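Local coordinates for protein chitin elicitor receptor kinase 1 (Arabidopsis thaliana, PDB 4EBY) that acts as a plant immune receptor activated by chitin-induced dimerization, its ectodomain carrying LysM modules that probably recognise the sugar, at residues L9-L14 with G58-V63; Y81-E86 with T115-S120; K138-F143 with G193-F198. All blocks are in the same frame, centred on the assembly; numbering follows the deposited sequence.

Interaction 1. Residues L9-L14 with G58-V63; sequences LASYYL and GSRVLV. With NAG (2-acetamido-2-deoxy-beta-D-glucopyranose), chain C.
R60 CG meets the rim of the Y13 ring near the ring plane, 4.0 Å from Y13 CD1, the side chains crossing at about a right angle. G58 O comes to the same ring obliquely, 3.5 Å from Y13 CE1. On the CD2 side sits the acetamide of a bound NAG, with its O7 3.5 Å from Y13 CD2. Y13 lines this glycan pocket with E15, I94 and R149, which adds a cation-pi contact to Y13 and a hydrogen bond to the sugar. The R60 guanidinium, its plane turned 62° from the ring, takes S11 at its edge: NH1 donates to S11 OG over 3.0 Å, almost in the guanidinium plane and nearly straight at 164°. S11 OG, anti to its backbone N (chi1 -179°), is on the same sheet face as R60. NH2 of that group forms a salt bridge with D152 and a hydrogen bond to P147 O, which together with S11 should fix its rotation.

In the antiparallel ladder, A10-V63 and Y12-V61 are the hydrogen-bonded pairs, the latter with Y12 N 2.8 Å from V61 O; S11-L62 and Y13-R60 are non-hydrogen-bonded. Past the strand end, L14 N donates to S59 O and G58 N to L14 O, and L14 CD1 packs 3.9 Å from V61 CG2.

L9 and S11 bond through their backbones to T145, placing strand 8-13 between strands 60-70 and 143-147 of the mixed sheet. I23 of helix 20-26 touches Y12, L14, V61 and V63. Antiparallel strands with helices 20-26 and 40-43 between them are consistent with a first LysM-like unit.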
# COMPACT_ATOMS: atom_id res chain seq x y z
N LEU A 9 2.19 5.81 -0.93
CA LEU A 9 1.92 4.92 -2.07
C LEU A 9 1.76 3.51 -1.54
O LEU A 9 2.48 3.10 -0.63
CB LEU A 9 3.08 4.96 -3.07
CG LEU A 9 3.30 6.30 -3.77
CD1 LEU A 9 4.62 6.30 -4.50
CD2 LEU A 9 2.15 6.52 -4.76
N ALA A 10 0.79 2.76 -2.09
CA ALA A 10 0.63 1.36 -1.73
C ALA A 10 1.11 0.48 -2.87
O ALA A 10 0.79 0.74 -4.03
CB ALA A 10 -0.85 1.05 -1.41
N SER A 11 1.87 -0.55 -2.55
CA SER A 11 2.36 -1.47 -3.58
C SER A 11 1.47 -2.68 -3.66
O SER A 11 1.41 -3.47 -2.71
CB SER A 11 3.79 -1.91 -3.26
OG SER A 11 4.27 -2.79 -4.27
N TYR A 12 0.75 -2.81 -4.78
CA TYR A 12 -0.25 -3.86 -4.94
C TYR A 12 0.23 -4.90 -5.95
O TYR A 12 0.25 -4.65 -7.15
CB TYR A 12 -1.56 -3.21 -5.41
CG TYR A 12 -2.80 -4.07 -5.31
CD1 TYR A 12 -3.82 -3.73 -4.43
CD2 TYR A 12 -2.95 -5.20 -6.10
CE1 TYR A 12 -4.99 -4.52 -4.36
CE2 TYR A 12 -4.07 -5.99 -6.01
CZ TYR A 12 -5.08 -5.65 -5.14
OH TYR A 12 -6.22 -6.45 -5.10
N TYR A 13 0.59 -6.09 -5.47
CA TYR A 13 1.10 -7.15 -6.33
C TYR A 13 -0.04 -7.84 -7.09
O TYR A 13 -1.11 -8.09 -6.52
CB TYR A 13 1.86 -8.17 -5.49
CG TYR A 13 2.38 -9.34 -6.29
CD1 TYR A 13 3.57 -9.23 -6.99
CD2 TYR A 13 1.69 -10.54 -6.34
CE1 TYR A 13 4.06 -10.30 -7.75
CE2 TYR A 13 2.18 -11.62 -7.09
CZ TYR A 13 3.37 -11.49 -7.78
OH TYR A 13 3.86 -12.55 -8.52
N LEU A 14 0.19 -8.13 -8.37
CA LEU A 14 -0.85 -8.66 -9.23
C LEU A 14 -0.80 -10.18 -9.38
O LEU A 14 0.18 -10.73 -9.91
CB LEU A 14 -0.73 -8.02 -10.62
CG LEU A 14 -0.91 -6.51 -10.66
CD1 LEU A 14 -0.76 -6.04 -12.12
CD2 LEU A 14 -2.28 -6.13 -10.13
N GLY A 58 2.15 -10.49 -11.98
CA GLY A 58 3.52 -10.64 -11.52
C GLY A 58 4.22 -9.31 -11.32
O GLY A 58 5.36 -9.26 -10.85
N SER A 59 3.53 -8.24 -11.67
CA SER A 59 4.06 -6.90 -11.44
C SER A 59 3.35 -6.27 -10.23
O SER A 59 2.39 -6.85 -9.69
CB SER A 59 3.87 -6.03 -12.69
OG SER A 59 2.51 -5.71 -12.90
N ARG A 60 3.84 -5.11 -9.81
CA ARG A 60 3.21 -4.36 -8.73
C ARG A 60 2.70 -3.02 -9.23
O ARG A 60 3.38 -2.33 -10.02
CB ARG A 60 4.23 -4.11 -7.61
CG ARG A 60 4.56 -5.36 -6.79
CD ARG A 60 5.83 -5.14 -5.98
NE ARG A 60 6.20 -6.28 -5.14
CZ ARG A 60 5.89 -6.40 -3.84
NH1 ARG A 60 5.15 -5.48 -3.23
NH2 ARG A 60 6.29 -7.47 -3.16
N VAL A 61 1.50 -2.65 -8.80
CA VAL A 61 0.93 -1.35 -9.13
C VAL A 61 1.01 -0.44 -7.91
O VAL A 61 0.62 -0.83 -6.81
CB VAL A 61 -0.55 -1.49 -9.57
CG1 VAL A 61 -1.18 -0.11 -9.85
CG2 VAL A 61 -0.67 -2.41 -10.78
N LEU A 62 1.55 0.76 -8.11
CA LEU A 62 1.64 1.75 -7.04
C LEU A 62 0.38 2.61 -7.00
O LEU A 62 -0.02 3.17 -8.02
CB LEU A 62 2.87 2.65 -7.25
CG LEU A 62 4.20 1.96 -7.02
CD1 LEU A 62 5.33 2.85 -7.50
CD2 LEU A 62 4.36 1.62 -5.53
N VAL A 63 -0.23 2.73 -5.83
CA VAL A 63 -1.46 3.51 -5.72
C VAL A 63 -1.31 4.62 -4.69
O VAL A 63 -1.06 4.33 -3.51
CB VAL A 63 -2.65 2.58 -5.30
CG1 VAL A 63 -3.99 3.35 -5.24
CG2 VAL A 63 -2.78 1.40 -6.25
C1 NAG C . -0.37 -12.40 0.54
C2 NAG C . -0.10 -12.74 -0.94
C3 NAG C . -0.41 -14.22 -1.21
C4 NAG C . 0.20 -15.15 -0.17
C5 NAG C . -0.03 -14.62 1.24
C6 NAG C . 0.69 -15.46 2.30
C7 NAG C . -0.47 -11.22 -2.82
C8 NAG C . -1.47 -10.52 -3.72
N2 NAG C . -0.94 -11.92 -1.78
O3 NAG C . 0.02 -14.60 -2.51
O4 NAG C . -0.41 -16.43 -0.29
O5 NAG C . 0.42 -13.28 1.33
O6 NAG C . 2.08 -15.41 2.05
O7 NAG C . 0.73 -11.12 -3.06

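Interaction 2. Residues Y81-E86 with T115-S120; sequences YSVRQE and TNIPLS
S82 and S120 are joined through a water that donates to S120 O over 2.7 Å and lies 2.8 Å from S82 OG. Next along the chain comes the direct backbone bond: S120 N donates to V83 O at 3.0 Å, with a fairly straight N-H angle of 166°. A second water sits between I117 O and R84 O, though with more acceptors around it than it has protons for.

V83 is the buried residue here, and its side chain points at the loop. With CG1 anti to the backbone N (chi1 174°), that methyl comes to 3.5 Å from P118 O. Its other methyl, CG2, meets I117 CG2 at 3.7 Å, the two branched side chains crossing at about a right angle. L119 reaches in the reverse direction: its CD1 is pressed to 3.2 Å from Q85 N, a tight approach, with chi1 off the staggered positions. The Q85 side chain brings CD to 4.0 Å from the same L119 CD1, so this methyl lies against both backbone and side-chain atoms of Q85.

Around the turn, D87 OD2 accepts from R84 N and from Y81 OH, and R91 holds Q85 O. V83 goes on to pair with A121 and touches L123, while I117 packs on Y89 and F112.

Residues 81-86 run off the end of strand 74-82, and residues 115-120 lead into strand 122-128, with helices 89-96 and 103-109 between. This strand-helix-helix-strand order, its two strands side by side and antiparallel, is that of the LysM fold.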
# COMPACT_ATOMS: atom_id res chain seq x y z
N TYR A 81 -14.48 -1.07 2.03
CA TYR A 81 -14.63 -2.22 1.15
C TYR A 81 -16.04 -2.79 1.24
O TYR A 81 -16.51 -3.11 2.32
CB TYR A 81 -13.61 -3.32 1.50
CG TYR A 81 -13.81 -4.56 0.69
CD1 TYR A 81 -13.40 -4.62 -0.64
CD2 TYR A 81 -14.42 -5.68 1.24
CE1 TYR A 81 -13.62 -5.75 -1.39
CE2 TYR A 81 -14.63 -6.83 0.49
CZ TYR A 81 -14.23 -6.85 -0.82
OH TYR A 81 -14.46 -7.98 -1.56
N SER A 82 -16.72 -2.91 0.09
CA SER A 82 -18.04 -3.52 0.08
C SER A 82 -17.93 -5.03 -0.12
O SER A 82 -17.33 -5.51 -1.09
CB SER A 82 -18.92 -2.87 -1.00
OG SER A 82 -20.20 -3.48 -1.01
N VAL A 83 -18.50 -5.77 0.83
CA VAL A 83 -18.37 -7.22 0.89
C VAL A 83 -19.13 -7.94 -0.22
O VAL A 83 -20.30 -7.63 -0.50
CB VAL A 83 -18.83 -7.75 2.26
CG1 VAL A 83 -18.85 -9.25 2.28
CG2 VAL A 83 -17.87 -7.22 3.32
N ARG A 84 -18.44 -8.91 -0.82
CA ARG A 84 -19.01 -9.76 -1.86
C ARG A 84 -19.15 -11.23 -1.42
O ARG A 84 -18.71 -11.63 -0.33
CB ARG A 84 -18.14 -9.66 -3.12
CG ARG A 84 -17.99 -8.23 -3.63
CD ARG A 84 -16.72 -8.06 -4.44
NE ARG A 84 -16.74 -8.87 -5.65
CZ ARG A 84 -17.22 -8.47 -6.82
NH1 ARG A 84 -17.73 -7.25 -6.94
NH2 ARG A 84 -17.19 -9.28 -7.86
N GLN A 85 -19.78 -12.03 -2.27
CA GLN A 85 -20.08 -13.41 -1.93
C GLN A 85 -18.84 -14.17 -1.49
O GLN A 85 -17.80 -14.13 -2.16
CB GLN A 85 -20.75 -14.12 -3.11
CG GLN A 85 -21.62 -15.30 -2.70
CD GLN A 85 -22.94 -14.85 -2.10
OE1 GLN A 85 -23.13 -14.89 -0.88
NE2 GLN A 85 -23.88 -14.44 -2.95
N GLU A 86 -18.96 -14.85 -0.35
CA GLU A 86 -17.93 -15.74 0.17
C GLU A 86 -16.68 -15.05 0.70
O GLU A 86 -15.68 -15.71 0.97
CB GLU A 86 -17.57 -16.81 -0.87
CG GLU A 86 -18.71 -17.80 -1.09
CD GLU A 86 -18.35 -18.93 -2.03
OE1 GLU A 86 -17.38 -18.78 -2.81
OE2 GLU A 86 -19.02 -19.98 -1.99
N THR A 115 -17.43 -15.57 10.82
CA THR A 115 -18.29 -16.54 10.14
C THR A 115 -19.61 -15.95 9.60
O THR A 115 -20.41 -16.66 9.00
CB THR A 115 -18.63 -17.70 11.09
OG1 THR A 115 -19.20 -17.18 12.29
CG2 THR A 115 -17.36 -18.47 11.44
N ASN A 116 -19.82 -14.66 9.81
CA ASN A 116 -21.04 -14.01 9.33
C ASN A 116 -20.74 -12.61 8.84
O ASN A 116 -21.00 -11.64 9.55
CB ASN A 116 -22.09 -13.95 10.44
CG ASN A 116 -23.48 -13.52 9.93
OD1 ASN A 116 -23.63 -13.09 8.78
ND2 ASN A 116 -24.49 -13.61 10.81
N ILE A 117 -20.15 -12.51 7.65
CA ILE A 117 -19.94 -11.23 7.00
C ILE A 117 -20.87 -11.13 5.80
O ILE A 117 -20.59 -11.68 4.73
CB ILE A 117 -18.49 -11.03 6.52
CG1 ILE A 117 -17.49 -11.48 7.59
CG2 ILE A 117 -18.27 -9.57 6.16
CD1 ILE A 117 -16.04 -11.39 7.11
N PRO A 118 -21.98 -10.41 5.95
CA PRO A 118 -23.02 -10.47 4.92
C PRO A 118 -22.73 -9.67 3.65
O PRO A 118 -22.01 -8.68 3.66
CB PRO A 118 -24.25 -9.90 5.64
CG PRO A 118 -23.68 -8.96 6.64
CD PRO A 118 -22.40 -9.60 7.11
N LEU A 119 -23.31 -10.11 2.54
CA LEU A 119 -23.23 -9.38 1.29
C LEU A 119 -23.61 -7.92 1.52
O LEU A 119 -24.63 -7.62 2.17
CB LEU A 119 -24.22 -10.02 0.30
CG LEU A 119 -23.85 -9.98 -1.18
CD1 LEU A 119 -22.66 -10.90 -1.41
CD2 LEU A 119 -25.06 -10.44 -2.02
N SER A 120 -22.76 -7.03 1.02
CA SER A 120 -22.95 -5.58 1.08
C SER A 120 -22.69 -4.93 2.44
O SER A 120 -22.91 -3.73 2.59
CB SER A 120 -24.31 -5.18 0.50
OG SER A 120 -24.26 -5.29 -0.92
O HOH W 1 -22.14 -2.24 0.53
O HOH W 2 -20.18 -12.45 2.07

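Interaction 3. Residues K138-F143 with G193-F198; sequences KDFGLF and GAFPPF
F140 sets its ring edge against the face of F195, a T-shaped pair with planes at 88° and centroids 5.0 Å apart. The leading atom is F140 CE1, 3.6 Å from F195 CG and offset toward the rim of that face. F140 CG lies anti to the carbonyl carbon, beside the backbone N (chi1 -52°); although the CB bond leads away from residues 193-198, the end of the ring comes back to F195. D139 CB covers the centre of one face of the F140 ring.

Two backbone bonds join the segments. G141 N donates to P196 O at 2.8 Å, and F198 N donates to K138 O at 2.9 Å, each donor standing above the plane of its carbonyl. Having no side chain, G141 lets P197 O come to 3.4 Å from its CA. L142 CB packs 3.8 Å from P196 CG.

Two waters bridge the backbones: one donates to both K138 O and F198 O, another to both D139 O and F195 O. P187 touches both F140 and F195, I167 and Y171 of helix 165-171 touch F140, and V163 and R189 touch F195. L142 also pairs through its backbone with G188.

The chain just ahead of strand 143-147 therefore crosses the chain that follows strand 183-187, which pairs antiparallel with 143-147. Those strands, with helices 154-161 and 165-171 between them, make up the strand-helix-helix-strand unit of a LysM module.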
# COMPACT_ATOMS: atom_id res chain seq x y z
N LYS A 138 16.98 13.31 5.56
CA LYS A 138 16.14 14.43 5.15
C LYS A 138 15.70 14.32 3.69
O LYS A 138 14.89 15.12 3.21
CB LYS A 138 16.88 15.75 5.37
CG LYS A 138 17.15 16.08 6.83
CD LYS A 138 18.30 17.07 6.94
CE LYS A 138 18.20 18.15 5.87
NZ LYS A 138 19.49 18.88 5.69
N ASP A 139 16.22 13.32 2.97
CA ASP A 139 16.02 13.25 1.52
C ASP A 139 14.73 12.58 1.07
O ASP A 139 14.42 12.58 -0.12
CB ASP A 139 17.19 12.51 0.86
CG ASP A 139 18.49 13.30 0.93
OD1 ASP A 139 18.45 14.53 1.15
OD2 ASP A 139 19.55 12.67 0.75
N PHE A 140 13.98 11.99 1.99
CA PHE A 140 12.80 11.20 1.60
C PHE A 140 11.58 11.52 2.44
O PHE A 140 11.63 11.43 3.67
CB PHE A 140 13.09 9.70 1.68
CG PHE A 140 14.33 9.28 0.94
CD1 PHE A 140 14.35 9.23 -0.44
CD2 PHE A 140 15.48 8.92 1.64
CE1 PHE A 140 15.48 8.85 -1.13
CE2 PHE A 140 16.62 8.54 0.96
CZ PHE A 140 16.62 8.50 -0.43
N GLY A 141 10.48 11.86 1.76
CA GLY A 141 9.26 12.22 2.45
C GLY A 141 8.03 11.55 1.85
O GLY A 141 6.92 11.84 2.27
N LEU A 142 8.24 10.67 0.88
CA LEU A 142 7.14 9.93 0.25
C LEU A 142 7.53 8.46 0.30
O LEU A 142 8.63 8.09 -0.13
CB LEU A 142 6.95 10.37 -1.21
CG LEU A 142 5.96 9.52 -2.00
CD1 LEU A 142 4.55 9.64 -1.42
CD2 LEU A 142 5.92 9.97 -3.46
N PHE A 143 6.63 7.63 0.83
CA PHE A 143 6.95 6.23 1.12
C PHE A 143 5.94 5.26 0.57
O PHE A 143 4.73 5.53 0.61
CB PHE A 143 7.11 6.00 2.62
CG PHE A 143 8.39 6.57 3.14
CD1 PHE A 143 9.50 5.76 3.33
CD2 PHE A 143 8.52 7.93 3.34
CE1 PHE A 143 10.72 6.30 3.73
CE2 PHE A 143 9.72 8.49 3.73
CZ PHE A 143 10.82 7.67 3.96
N GLY A 193 9.68 11.01 -11.30
CA GLY A 193 10.84 10.23 -10.91
C GLY A 193 11.76 10.83 -9.87
O GLY A 193 12.78 10.25 -9.55
N ALA A 194 11.40 11.99 -9.32
CA ALA A 194 12.19 12.59 -8.24
C ALA A 194 11.69 12.11 -6.89
O ALA A 194 10.50 11.86 -6.72
CB ALA A 194 12.11 14.10 -8.31
N PHE A 195 12.59 12.00 -5.91
CA PHE A 195 12.17 11.69 -4.55
C PHE A 195 11.76 12.99 -3.85
O PHE A 195 12.59 13.89 -3.68
CB PHE A 195 13.33 11.07 -3.75
CG PHE A 195 13.71 9.67 -4.16
CD1 PHE A 195 12.92 8.58 -3.80
CD2 PHE A 195 14.86 9.43 -4.89
CE1 PHE A 195 13.26 7.30 -4.17
CE2 PHE A 195 15.21 8.14 -5.26
CZ PHE A 195 14.41 7.08 -4.90
N PRO A 196 10.49 13.09 -3.43
CA PRO A 196 10.13 14.21 -2.57
C PRO A 196 10.92 14.13 -1.27
O PRO A 196 11.07 13.04 -0.73
CB PRO A 196 8.64 13.97 -2.29
CG PRO A 196 8.16 13.16 -3.45
CD PRO A 196 9.33 12.25 -3.76
N PRO A 197 11.44 15.27 -0.79
CA PRO A 197 12.25 15.26 0.44
C PRO A 197 11.38 15.21 1.69
O PRO A 197 10.15 15.35 1.60
CB PRO A 197 13.01 16.59 0.36
CG PRO A 197 12.09 17.49 -0.40
CD PRO A 197 11.41 16.60 -1.43
N PHE A 198 12.00 14.99 2.84
CA PHE A 198 11.29 14.99 4.11
C PHE A 198 10.76 16.38 4.40
O PHE A 198 11.42 17.38 4.11
CB PHE A 198 12.23 14.55 5.24
CG PHE A 198 11.55 14.44 6.57
CD1 PHE A 198 10.71 13.38 6.84
CD2 PHE A 198 11.74 15.41 7.55
CE1 PHE A 198 10.08 13.27 8.07
CE2 PHE A 198 11.11 15.30 8.78
CZ PHE A 198 10.28 14.23 9.03
O HOH W 3 14.05 17.68 4.23
O HOH W 4 14.97 14.06 -2.26
O HOH W 5 10.71 10.19 -1.03

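From the N terminus, interaction 1 comes first, closing the long loop that carries helices 20-26 and 40-43. The chain then turns into strand 74-82, a sheet neighbour of 60-70, and interaction 2 closes the loop carrying helices 89-96 and 103-109. Interaction 3 follows, tying the approach to strand 143-147 to the tail beyond strand 183-187. All three loops lie in series; none nests or crosses. Interactions 2 and 3 fall on opposite sides of the chain's centre, with contact centres about 38 Å apart. Interaction 1 touches interaction 3 directly: L9 N lies 3.0 Å from F143 O, probably hydrogen-bonded, and L9 packs on L142.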